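Local coordinates for protein aminopeptidase N (Francisella tularensis subsp. tularensis, PDB 5DLL) that probably removes N-terminal amino acids from intracellular peptides, as a zinc-dependent aminopeptidase of the peptidase M1 family, at residues A[640-654]-A[680-692]. Sequence-based numbering, arbitrary orientation.
Sequences VNQLADKLKDDWLAV and CLSYLMNASDQKV
W651 (chi1 -59°) and Y683 (chi1 -82°) each swing CG beside their own backbone N, and these torsions bring the two rings face to face between helices 648-658 and 668-685. The result is an offset stack: the six-membered ring of W651 and the Y683 ring are nearly parallel, their planes 2° apart, with centroids 4.1 Å from each other. Beside the stack, Y683 CB lies over the face of the W651 five-membered ring, 3.6 Å from its centroid, a CH-pi contact. Rotation of the indole is fixed by a nearly straight bond from W651 NE1 to L643 O (2.9 Å); this carbonyl also receives L647 N, from the opposite face of its plane. Y683 is a knob among V640, L643, A644 and W651, and the hydroxyl of this buried tyrosine is hydrogen-bonded to L612 O. At the edge of the indole lies C680 SG, which also packs on V654 CG1 at 3.7 Å.

A polar patch flanks this core where the chain leaves helix 668-685. D645 takes two bonds from S688, the backbone N reaching OD1 at 3.1 Å and OG reaching the syn lone pair of OD2 at 2.8 Å. N641 ND2 adds a weak bond to N686 O (3.4 Å). Farther along, the extended chain of K648 lays CE 3.7 Å from V692 CG1.

In this helical C-terminal region, assigned to ARM repeats and away from the zinc site, the two S688 donors on separate oxygens limit rotation of the D645 carboxylate, tie it to the loop after helix 668-685, and would be expected to favour its charged form.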
loop_
_atom_site.group_PDB
_atom_site.type_symbol
_atom_site.label_atom_id
_atom_site.label_comp_id
_atom_site.label_asym_id
_atom_site.label_seq_id
_atom_site.Cartn_x
_atom_site.Cartn_y
_atom_site.Cartn_z
ATOM N N VAL A 640 19.569 23.232 8.058
ATOM C CA VAL A 640 19.190 22.426 9.220
ATOM C C VAL A 640 20.032 22.827 10.431
ATOM O O VAL A 640 19.518 22.889 11.549
ATOM C CB VAL A 640 19.282 20.904 8.925
ATOM C CG1 VAL A 640 19.354 20.076 10.204
ATOM C CG2 VAL A 640 18.092 20.464 8.078
ATOM N N ASN A 641 21.312 23.113 10.203
ATOM C CA ASN A 641 22.193 23.605 11.266
ATOM C C ASN A 641 21.783 24.990 11.787
ATOM O O ASN A 641 21.888 25.257 12.984
ATOM C CB ASN A 641 23.650 23.643 10.795
ATOM C CG ASN A 641 24.539 24.458 11.718
ATOM O OD1 ASN A 641 24.883 25.603 11.415
ATOM N ND2 ASN A 641 24.884 23.885 12.866
ATOM N N GLN A 642 21.331 25.866 10.892
ATOM C CA GLN A 642 20.885 27.200 11.290
ATOM C C GLN A 642 19.654 27.134 12.197
ATOM O O GLN A 642 19.657 27.697 13.291
ATOM C CB GLN A 642 20.614 28.081 10.067
ATOM C CG GLN A 642 21.884 28.592 9.401
ATOM C CD GLN A 642 21.623 29.654 8.345
ATOM O OE1 GLN A 642 20.691 30.449 8.460
ATOM N NE2 GLN A 642 22.463 29.681 7.312
ATOM N N LEU A 643 18.619 26.429 11.749
ATOM C CA LEU A 643 17.396 26.251 12.540
ATOM C C LEU A 643 17.693 25.648 13.909
ATOM O O LEU A 643 17.125 26.067 14.917
ATOM C CB LEU A 643 16.413 25.342 11.811
ATOM C CG LEU A 643 15.812 25.874 10.510
ATOM C CD1 LEU A 643 15.237 24.727 9.692
ATOM C CD2 LEU A 643 14.747 26.919 10.802
ATOM N N ALA A 644 18.576 24.652 13.924
ATOM C CA ALA A 644 19.017 24.005 15.158
ATOM C C ALA A 644 19.588 24.996 16.166
ATOM O O ALA A 644 19.295 24.902 17.358
ATOM C CB ALA A 644 20.058 22.942 14.842
ATOM N N ASP A 645 20.402 25.934 15.674
ATOM C CA ASP A 645 21.135 26.889 16.519
ATOM C C ASP A 645 20.317 28.119 16.906
ATOM O O ASP A 645 20.313 28.526 18.072
ATOM C CB ASP A 645 22.425 27.345 15.821
ATOM C CG ASP A 645 23.546 26.317 15.912
ATOM O OD1 ASP A 645 23.544 25.485 16.847
ATOM O OD2 ASP A 645 24.449 26.352 15.049
ATOM N N LYS A 646 19.641 28.721 15.930
ATOM C CA LYS A 646 18.837 29.916 16.190
ATOM C C LYS A 646 17.649 29.601 17.097
ATOM O O LYS A 646 17.409 30.313 18.069
ATOM C CB LYS A 646 18.351 30.553 14.886
ATOM C CG LYS A 646 19.472 30.985 13.955
ATOM C CD LYS A 646 19.051 32.139 13.059
ATOM C CE LYS A 646 19.905 32.219 11.802
ATOM N NZ LYS A 646 21.365 32.145 12.088
ATOM N N LEU A 647 16.923 28.527 16.792
ATOM C CA LEU A 647 15.775 28.117 17.601
ATOM C C LEU A 647 16.144 27.043 18.631
ATOM O O LEU A 647 15.299 26.224 19.001
ATOM C CB LEU A 647 14.641 27.601 16.704
ATOM C CG LEU A 647 14.289 28.437 15.470
ATOM C CD1 LEU A 647 13.171 27.774 14.684
ATOM C CD2 LEU A 647 13.897 29.851 15.862
ATOM N N LYS A 648 17.388 27.060 19.113
ATOM C CA LYS A 648 17.881 26.023 20.026
ATOM C C LYS A 648 17.076 25.938 21.323
ATOM O O LYS A 648 16.761 24.842 21.786
ATOM C CB LYS A 648 19.360 26.243 20.352
ATOM C CG LYS A 648 20.011 25.028 20.990
ATOM C CD LYS A 648 21.515 25.192 21.146
ATOM C CE LYS A 648 22.186 23.842 21.353
ATOM N NZ LYS A 648 23.434 23.942 22.159
ATOM N N ASP A 649 16.758 27.093 21.906
ATOM C CA ASP A 649 15.971 27.153 23.141
ATOM C C ASP A 649 14.559 26.617 22.927
ATOM O O ASP A 649 13.988 25.984 23.821
ATOM C CB ASP A 649 15.891 28.591 23.675
ATOM C CG ASP A 649 17.237 29.125 24.154
ATOM O OD1 ASP A 649 18.135 28.322 24.493
ATOM O OD2 ASP A 649 17.394 30.362 24.196
ATOM N N ASP A 650 14.006 26.875 21.743
ATOM C CA ASP A 650 12.652 26.436 21.396
ATOM C C ASP A 650 12.575 24.915 21.260
ATOM O O ASP A 650 11.636 24.294 21.762
ATOM C CB ASP A 650 12.177 27.078 20.085
ATOM C CG ASP A 650 12.252 28.598 20.105
ATOM O OD1 ASP A 650 13.342 29.138 20.396
ATOM O OD2 ASP A 650 11.222 29.246 19.809
ATOM N N TRP A 651 13.558 24.327 20.574
ATOM C CA TRP A 651 13.627 22.870 20.408
ATOM C C TRP A 651 13.683 22.185 21.771
ATOM O O TRP A 651 13.005 21.186 21.998
ATOM C CB TRP A 651 14.853 22.451 19.571
ATOM C CG TRP A 651 14.893 23.027 18.181
ATOM C CD1 TRP A 651 15.878 23.809 17.643
ATOM C CD2 TRP A 651 13.907 22.872 17.161
ATOM N NE1 TRP A 651 15.563 24.152 16.350
ATOM C CE2 TRP A 651 14.357 23.592 16.029
ATOM C CE3 TRP A 651 12.686 22.193 17.089
ATOM C CZ2 TRP A 651 13.628 23.649 14.842
ATOM C CZ3 TRP A 651 11.962 22.250 15.910
ATOM C CH2 TRP A 651 12.433 22.974 14.805
ATOM N N LEU A 652 14.501 22.735 22.667
ATOM C CA LEU A 652 14.644 22.225 24.031
ATOM C C LEU A 652 13.345 22.332 24.834
ATOM O O LEU A 652 12.980 21.403 25.559
ATOM C CB LEU A 652 15.762 22.981 24.759
ATOM C CG LEU A 652 15.962 22.676 26.247
ATOM C CD1 LEU A 652 16.202 21.192 26.481
ATOM C CD2 LEU A 652 17.114 23.498 26.799
ATOM N N ALA A 653 12.665 23.470 24.709
ATOM C CA ALA A 653 11.427 23.726 25.452
ATOM C C ALA A 653 10.317 22.762 25.040
ATOM O O ALA A 653 9.715 22.083 25.881
ATOM C CB ALA A 653 10.975 25.166 25.242
ATOM N N VAL A 654 10.069 22.697 23.737
ATOM C CA VAL A 654 9.038 21.822 23.193
ATOM C C VAL A 654 9.388 20.346 23.410
ATOM O O VAL A 654 8.496 19.525 23.598
ATOM C CB VAL A 654 8.778 22.104 21.698
ATOM C CG1 VAL A 654 7.750 21.133 21.136
ATOM C CG2 VAL A 654 8.293 23.535 21.501
ATOM N N CYS A 680 12.171 17.451 17.502
ATOM C CA CYS A 680 12.922 18.359 18.366
ATOM C C CYS A 680 14.319 17.824 18.652
ATOM O O CYS A 680 15.304 18.539 18.488
ATOM C CB CYS A 680 12.182 18.587 19.689
ATOM S SG CYS A 680 10.664 19.549 19.527
ATOM N N LEU A 681 14.394 16.559 19.058
ATOM C CA LEU A 681 15.668 15.933 19.425
ATOM C C LEU A 681 16.663 15.828 18.260
ATOM O O LEU A 681 17.873 15.829 18.490
ATOM C CB LEU A 681 15.427 14.545 20.038
ATOM C CG LEU A 681 16.660 13.799 20.573
ATOM C CD1 LEU A 681 17.409 14.627 21.608
ATOM C CD2 LEU A 681 16.255 12.450 21.148
ATOM N N SER A 682 16.164 15.737 17.026
ATOM C CA SER A 682 17.039 15.685 15.848
ATOM C C SER A 682 17.680 17.044 15.597
ATOM O O SER A 682 18.846 17.115 15.215
ATOM C CB SER A 682 16.292 15.199 14.589
ATOM O OG SER A 682 15.666 16.259 13.879
ATOM N N TYR A 683 16.922 18.115 15.824
ATOM C CA TYR A 683 17.462 19.469 15.691
ATOM C C TYR A 683 18.465 19.814 16.794
ATOM O O TYR A 683 19.361 20.627 16.582
ATOM C CB TYR A 683 16.341 20.502 15.666
ATOM C CG TYR A 683 15.706 20.665 14.309
ATOM C CD1 TYR A 683 16.303 21.462 13.334
ATOM C CD2 TYR A 683 14.509 20.026 13.998
ATOM C CE1 TYR A 683 15.722 21.619 12.087
ATOM C CE2 TYR A 683 13.919 20.177 12.757
ATOM C CZ TYR A 683 14.528 20.974 11.804
ATOM O OH TYR A 683 13.945 21.122 10.567
ATOM N N LEU A 684 18.317 19.200 17.966
ATOM C CA LEU A 684 19.290 19.376 19.045
ATOM C C LEU A 684 20.644 18.714 18.722
ATOM O O LEU A 684 21.692 19.153 19.219
ATOM C CB LEU A 684 18.726 18.843 20.369
ATOM C CG LEU A 684 17.487 19.568 20.922
ATOM C CD1 LEU A 684 16.932 18.834 22.138
ATOM C CD2 LEU A 684 17.779 21.029 21.257
ATOM N N MET A 685 20.613 17.673 17.888
ATOM C CA MET A 685 21.831 16.976 17.443
ATOM C C MET A 685 22.471 17.628 16.221
ATOM O O MET A 685 23.691 17.616 16.077
ATOM C CB MET A 685 21.524 15.515 17.135
ATOM C CG MET A 685 21.161 14.699 18.362
ATOM S SD MET A 685 22.553 14.482 19.489
ATOM C CE MET A 685 21.945 13.089 20.430
ATOM N N ASN A 686 21.649 18.202 15.349
ATOM C CA ASN A 686 22.158 18.985 14.225
ATOM C C ASN A 686 22.642 20.391 14.624
ATOM O O ASN A 686 23.002 21.191 13.761
ATOM C CB ASN A 686 21.100 19.078 13.126
ATOM C CG ASN A 686 20.796 17.736 12.504
ATOM O OD1 ASN A 686 19.691 17.209 12.640
ATOM N ND2 ASN A 686 21.782 17.163 11.827
ATOM N N ALA A 687 22.645 20.691 15.921
ATOM C CA ALA A 687 23.227 21.928 16.428
ATOM C C ALA A 687 24.754 21.866 16.400
ATOM O O ALA A 687 25.337 20.782 16.333
ATOM C CB ALA A 687 22.742 22.188 17.843
ATOM N N SER A 688 25.389 23.037 16.458
ATOM C CA SER A 688 26.852 23.137 16.507
ATOM C C SER A 688 27.440 22.573 17.804
ATOM O O SER A 688 28.568 22.091 17.805
ATOM C CB SER A 688 27.302 24.588 16.326
ATOM O OG SER A 688 26.987 25.060 15.030
ATOM N N ASP A 689 26.686 22.651 18.899
ATOM C CA ASP A 689 27.039 21.950 20.136
ATOM C C ASP A 689 26.019 20.842 20.433
ATOM O O ASP A 689 24.837 21.108 20.658
ATOM C CB ASP A 689 27.124 22.926 21.313
ATOM C CG ASP A 689 27.886 22.351 22.507
ATOM O OD1 ASP A 689 28.231 21.149 22.496
ATOM O OD2 ASP A 689 28.147 23.110 23.464
ATOM N N GLN A 690 26.489 19.599 20.430
ATOM C CA GLN A 690 25.632 18.442 20.694
ATOM C C GLN A 690 25.535 18.104 22.182
ATOM O O GLN A 690 24.797 17.193 22.562
ATOM C CB GLN A 690 26.143 17.224 19.924
ATOM C CG GLN A 690 26.122 17.405 18.417
ATOM C CD GLN A 690 26.563 16.158 17.680
ATOM O OE1 GLN A 690 27.480 15.458 18.110
ATOM N NE2 GLN A 690 25.910 15.874 16.560
ATOM N N LYS A 691 26.293 18.821 23.012
ATOM C CA LYS A 691 26.238 18.677 24.466
ATOM C C LYS A 691 24.804 18.458 24.965
ATOM O O LYS A 691 24.504 17.422 25.558
ATOM C CB LYS A 691 26.877 19.914 25.123
ATOM C CG LYS A 691 26.522 20.186 26.581
ATOM C CD LYS A 691 26.974 19.087 27.529
ATOM C CE LYS A 691 26.649 19.469 28.966
ATOM N NZ LYS A 691 27.153 18.479 29.955
ATOM N N VAL A 692 23.922 19.423 24.704
ATOM C CA VAL A 692 22.554 19.381 25.243
ATOM C C VAL A 692 21.694 18.245 24.668
ATOM O O VAL A 692 21.013 17.544 25.418
ATOM C CB VAL A 692 21.830 20.747 25.096
ATOM C CG1 VAL A 692 21.514 21.072 23.642
ATOM C CG2 VAL A 692 20.558 20.771 25.933
#